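Local coordinates for RabGAP/TBC protein (Chlamydomonas reinhardtii, PDB 4P17) that probably acts as a GTPase-activating protein for Rab GTPases in the flagellum, although its function is not established, at residues A[60-65]-A[251-256]; A[157-161]-A[246-250]. The contacts are given in a common frame with arbitrary orientation. Residues are numbered along the deposited sequence.

Contact 1. Residues A[60-65]-A[251-256]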
# COMPACT_ATOMS: atom_id res chain seq x y z
N LEU A 60 -3.98 2.99 -20.12
CA LEU A 60 -3.69 2.05 -19.03
C LEU A 60 -3.57 2.80 -17.70
O LEU A 60 -4.11 2.38 -16.67
CB LEU A 60 -2.42 1.25 -19.31
CG LEU A 60 -2.03 0.20 -18.28
CD1 LEU A 60 -3.20 -0.72 -17.93
CD2 LEU A 60 -0.82 -0.60 -18.75
N LYS A 61 -2.85 3.92 -17.73
CA LYS A 61 -2.70 4.73 -16.54
C LYS A 61 -4.07 5.17 -16.00
O LYS A 61 -4.32 5.06 -14.80
CB LYS A 61 -1.81 5.94 -16.82
CG LYS A 61 -1.47 6.75 -15.57
CD LYS A 61 -0.87 8.13 -15.91
CE LYS A 61 0.41 8.04 -16.72
NZ LYS A 61 1.28 6.90 -16.33
N GLU A 62 -4.96 5.64 -16.89
CA GLU A 62 -6.33 6.03 -16.53
C GLU A 62 -7.13 4.90 -15.87
O GLU A 62 -7.78 5.09 -14.85
CB GLU A 62 -7.12 6.53 -17.76
CG GLU A 62 -6.69 7.89 -18.33
CD GLU A 62 -7.41 8.26 -19.64
OE1 GLU A 62 -8.29 7.50 -20.12
OE2 GLU A 62 -7.09 9.35 -20.18
N MET A 63 -7.09 3.72 -16.47
CA MET A 63 -7.79 2.56 -15.93
C MET A 63 -7.30 2.19 -14.53
O MET A 63 -8.11 1.94 -13.63
CB MET A 63 -7.63 1.35 -16.85
CG MET A 63 -8.33 1.51 -18.19
SD MET A 63 -7.98 0.11 -19.30
CE MET A 63 -9.00 -1.18 -18.57
N ILE A 64 -5.98 2.22 -14.36
CA ILE A 64 -5.37 1.80 -13.12
C ILE A 64 -5.70 2.84 -12.06
O ILE A 64 -5.97 2.51 -10.91
CB ILE A 64 -3.84 1.59 -13.29
CG1 ILE A 64 -3.62 0.31 -14.06
CG2 ILE A 64 -3.15 1.46 -11.90
CD1 ILE A 64 -2.17 -0.07 -14.36
N ARG A 65 -5.74 4.10 -12.45
CA ARG A 65 -6.15 5.14 -11.52
C ARG A 65 -7.59 4.99 -11.03
O ARG A 65 -7.89 5.44 -9.95
CB ARG A 65 -5.96 6.51 -12.16
CG ARG A 65 -4.53 7.01 -12.11
CD ARG A 65 -4.40 8.43 -12.65
NE ARG A 65 -3.02 8.90 -12.57
CZ ARG A 65 -2.62 10.14 -12.87
NH1 ARG A 65 -3.50 11.06 -13.25
NH2 ARG A 65 -1.34 10.45 -12.79
N ASP A 251 -2.45 -0.06 -6.54
CA ASP A 251 -2.71 -0.11 -8.00
C ASP A 251 -1.84 0.91 -8.73
O ASP A 251 -1.10 0.59 -9.63
CB ASP A 251 -4.17 0.18 -8.37
CG ASP A 251 -5.14 -0.92 -7.92
OD1 ASP A 251 -4.68 -2.04 -7.66
OD2 ASP A 251 -6.38 -0.66 -7.85
N SER A 252 -1.94 2.16 -8.32
CA SER A 252 -1.17 3.20 -9.00
C SER A 252 0.32 3.22 -8.61
O SER A 252 1.16 3.57 -9.44
CB SER A 252 -1.80 4.56 -8.74
OG SER A 252 -3.01 4.63 -9.51
N LEU A 253 0.65 2.83 -7.38
CA LEU A 253 2.05 2.75 -6.97
C LEU A 253 2.84 1.79 -7.85
O LEU A 253 3.99 2.05 -8.24
CB LEU A 253 2.17 2.30 -5.51
CG LEU A 253 3.58 2.04 -4.97
CD1 LEU A 253 4.41 3.33 -4.98
CD2 LEU A 253 3.57 1.42 -3.57
N PHE A 254 2.23 0.64 -8.12
CA PHE A 254 2.89 -0.42 -8.88
C PHE A 254 2.93 -0.11 -10.37
O PHE A 254 3.55 -0.85 -11.12
CB PHE A 254 2.18 -1.79 -8.67
CG PHE A 254 2.32 -2.34 -7.25
CD1 PHE A 254 3.54 -2.25 -6.58
CD2 PHE A 254 1.26 -2.91 -6.59
CE1 PHE A 254 3.66 -2.72 -5.28
CE2 PHE A 254 1.39 -3.36 -5.29
CZ PHE A 254 2.59 -3.26 -4.65
N TYR A 255 2.30 0.98 -10.80
CA TYR A 255 2.36 1.40 -12.21
C TYR A 255 3.07 2.74 -12.42
O TYR A 255 3.89 2.88 -13.33
CB TYR A 255 0.95 1.48 -12.77
CG TYR A 255 0.96 1.81 -14.24
CD1 TYR A 255 1.15 0.82 -15.18
CD2 TYR A 255 0.77 3.11 -14.67
CE1 TYR A 255 1.17 1.12 -16.52
CE2 TYR A 255 0.78 3.41 -16.01
CZ TYR A 255 0.97 2.41 -16.92
OH TYR A 255 0.97 2.74 -18.24
N GLU A 256 2.77 3.72 -11.58
CA GLU A 256 3.30 5.07 -11.76
C GLU A 256 4.55 5.33 -10.92
O GLU A 256 5.30 6.24 -11.22
CB GLU A 256 2.23 6.10 -11.39
CG GLU A 256 0.99 6.02 -12.23
CD GLU A 256 0.09 7.20 -12.04
OE1 GLU A 256 0.58 8.34 -11.92
OE2 GLU A 256 -1.12 6.97 -12.02

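Contact 2. Residues A[157-161]-A[246-250]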
# COMPACT_ATOMS: atom_id res chain seq x y z
N ILE A 157 3.04 -4.85 5.00
CA ILE A 157 3.06 -4.85 3.53
C ILE A 157 2.90 -6.26 2.96
O ILE A 157 2.07 -6.53 2.12
CB ILE A 157 4.37 -4.21 3.01
CG1 ILE A 157 4.40 -2.72 3.38
CG2 ILE A 157 4.46 -4.34 1.48
CD1 ILE A 157 5.68 -2.02 3.03
N VAL A 158 3.70 -7.20 3.43
CA VAL A 158 3.64 -8.52 2.86
C VAL A 158 2.34 -9.21 3.26
O VAL A 158 1.80 -10.02 2.49
CB VAL A 158 4.86 -9.37 3.28
CG1 VAL A 158 4.61 -10.86 2.96
CG2 VAL A 158 6.06 -8.85 2.59
N GLY A 159 1.82 -8.87 4.43
CA GLY A 159 0.56 -9.40 4.89
C GLY A 159 -0.55 -8.99 3.93
O GLY A 159 -1.36 -9.80 3.52
N LEU A 160 -0.58 -7.72 3.55
CA LEU A 160 -1.61 -7.30 2.62
C LEU A 160 -1.33 -7.81 1.24
O LEU A 160 -2.25 -8.11 0.51
CB LEU A 160 -1.77 -5.77 2.62
CG LEU A 160 -3.15 -5.22 2.99
CD1 LEU A 160 -3.63 -5.74 4.31
CD2 LEU A 160 -3.05 -3.68 3.05
N MET A 161 -0.05 -7.95 0.87
CA MET A 161 0.26 -8.55 -0.42
C MET A 161 -0.27 -9.98 -0.48
O MET A 161 -0.91 -10.37 -1.46
CB MET A 161 1.76 -8.53 -0.67
CG MET A 161 2.32 -7.20 -1.04
SD MET A 161 4.07 -7.50 -1.40
CE MET A 161 4.61 -5.83 -1.82
N VAL A 246 -6.30 0.97 0.64
CA VAL A 246 -4.87 0.76 0.47
C VAL A 246 -4.58 0.21 -0.92
O VAL A 246 -3.67 0.70 -1.61
CB VAL A 246 -4.28 -0.21 1.52
CG1 VAL A 246 -2.79 -0.47 1.26
CG2 VAL A 246 -4.45 0.30 2.94
N MET A 247 -5.34 -0.80 -1.35
CA MET A 247 -5.02 -1.48 -2.61
C MET A 247 -5.17 -0.56 -3.80
O MET A 247 -4.48 -0.71 -4.81
CB MET A 247 -5.91 -2.71 -2.84
CG MET A 247 -6.00 -3.64 -1.70
SD MET A 247 -4.43 -4.38 -1.32
CE MET A 247 -5.02 -5.51 -0.03
N ARG A 248 -6.05 0.44 -3.70
CA ARG A 248 -6.14 1.40 -4.78
C ARG A 248 -4.90 2.28 -4.86
O ARG A 248 -4.42 2.63 -5.97
CB ARG A 248 -7.37 2.28 -4.62
CG ARG A 248 -8.65 1.59 -4.98
CD ARG A 248 -8.84 1.48 -6.49
NE ARG A 248 -8.81 2.78 -7.15
CZ ARG A 248 -9.85 3.61 -7.20
NH1 ARG A 248 -11.02 3.26 -6.66
NH2 ARG A 248 -9.73 4.78 -7.81
N THR A 249 -4.33 2.62 -3.72
CA THR A 249 -3.05 3.33 -3.73
C THR A 249 -1.97 2.44 -4.37
O THR A 249 -1.11 2.89 -5.16
CB THR A 249 -2.57 3.80 -2.33
OG1 THR A 249 -2.05 2.72 -1.57
CG2 THR A 249 -3.69 4.49 -1.54
N TRP A 250 -2.04 1.16 -4.07
CA TRP A 250 -1.06 0.20 -4.57
C TRP A 250 -1.21 -0.02 -6.07
O TRP A 250 -0.19 -0.15 -6.81
CB TRP A 250 -1.19 -1.12 -3.81
CG TRP A 250 -0.63 -1.08 -2.38
CD1 TRP A 250 -0.27 0.06 -1.63
CD2 TRP A 250 -0.35 -2.21 -1.54
NE1 TRP A 250 0.22 -0.34 -0.40
CE2 TRP A 250 0.16 -1.71 -0.31
CE3 TRP A 250 -0.47 -3.60 -1.71
CZ2 TRP A 250 0.54 -2.57 0.75
CZ3 TRP A 250 -0.09 -4.45 -0.64
CH2 TRP A 250 0.41 -3.92 0.56

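Contact 1. Residues A[60-65]-A[251-256]
Tyr-255 packs its ring against the side chains of Leu-60 and Ile-64, which sit one turn apart on helix 57-65. Its CE1 is 3.4 Å from Leu-60 CD2, and its CD1 is 3.5 Å from Ile-64 CD1. Lys-61 reaches the same ring at its edge, with NZ 3.5 Å from Tyr-255 CE2. Ile-64 also fills the space beside the backbone of the partner helix: its CG2 lies 3.2 Å from Asp-251 O. The carboxylate of Asp-251 is engaged elsewhere, by Trp-77, Arg-73 and the backbone nitrogen of Val-68. The two segments form a near-antiparallel helix pair within the all-helical TBC fold, with axes 9.3 Å apart at an angle of 156°. They draw together at the C-terminal end of helix 57-65, where the CA atoms of Arg-65 and Ser-252 are 5.9 Å apart. Here the small Ser-252 side chain meets Arg-65, with OG 3.8 Å from CG. From Arg-65 an extended side chain runs to Glu-256 and forms a two-pronged salt bridge. Arg-65 NE donates to Glu-256 OE2 at 2.8 Å, and Arg-65 NH2 donates to Glu-256 OE1 at 3.0 Å. Both bonds are nearly straight, so the carboxylate meets the guanidinium edge-on. Phe-307 makes a cation-pi contact with Arg-65 and also touches Glu-256.

Contact 2. Residues A[157-161]-A[246-250]
The CA-CB bond of Trp-250 points toward segment 157-161, and with chi1 m and chi2 at 14° its six-membered ring meets helix 153-164. The tip of the ring, CH2, comes within 3.5 Å of both Leu-160 CB and Ile-157 O. The carbonyl lies at the ring edge. With chi1 m, Met-161 places CG 3.7 Å from Trp-250 CZ3. At the other end of the indole, NE1 is hydrogen-bonded to the backbone oxygen of Leu-236. This is a buried apolar contact in the core of the TBC domain. The axes of segments 157-161 and 246-250 cross almost at right angles, at -93°, and stay 12.1 Å apart, so large side chains bridge the gap. Leu-160 does much of this from the facing helix. Its chi1 of -121° lies between the usual wells, and its CD2 is 3.7 Å from Val-246 CG1. Met-247 starts sideways, but its mmt conformation brings CE to 3.6 Å from Leu-160 CG. Thr-249 takes no part in this junction: its chi1 p conformation lets OG1 donate to Val-246 O at 2.6 Å, one turn back on its own helix. Helix 169-183 covers Ile-157 and Met-161 through Leu-179.

Both contacts use helix 243-256. Contact 2 takes residues 246-250 and contact 1 takes the next residues, 251-256, up to the helix end. Their centres are about 14 Å apart. Along the chain the order is 60-65, 157-161, 246-250, 251-256, so both segments of contact 2 fall between the two of contact 1. The centre of contact 2 is about 4 Å from the centre of the chain, that of contact 1 about 13 Å. A probable hydrogen bond from Arg-248 NH2 to Arg-65 O, 2.9 Å, joins them directly. Helix 243-256 thus runs from the buried centre of the domain to helix 57-65.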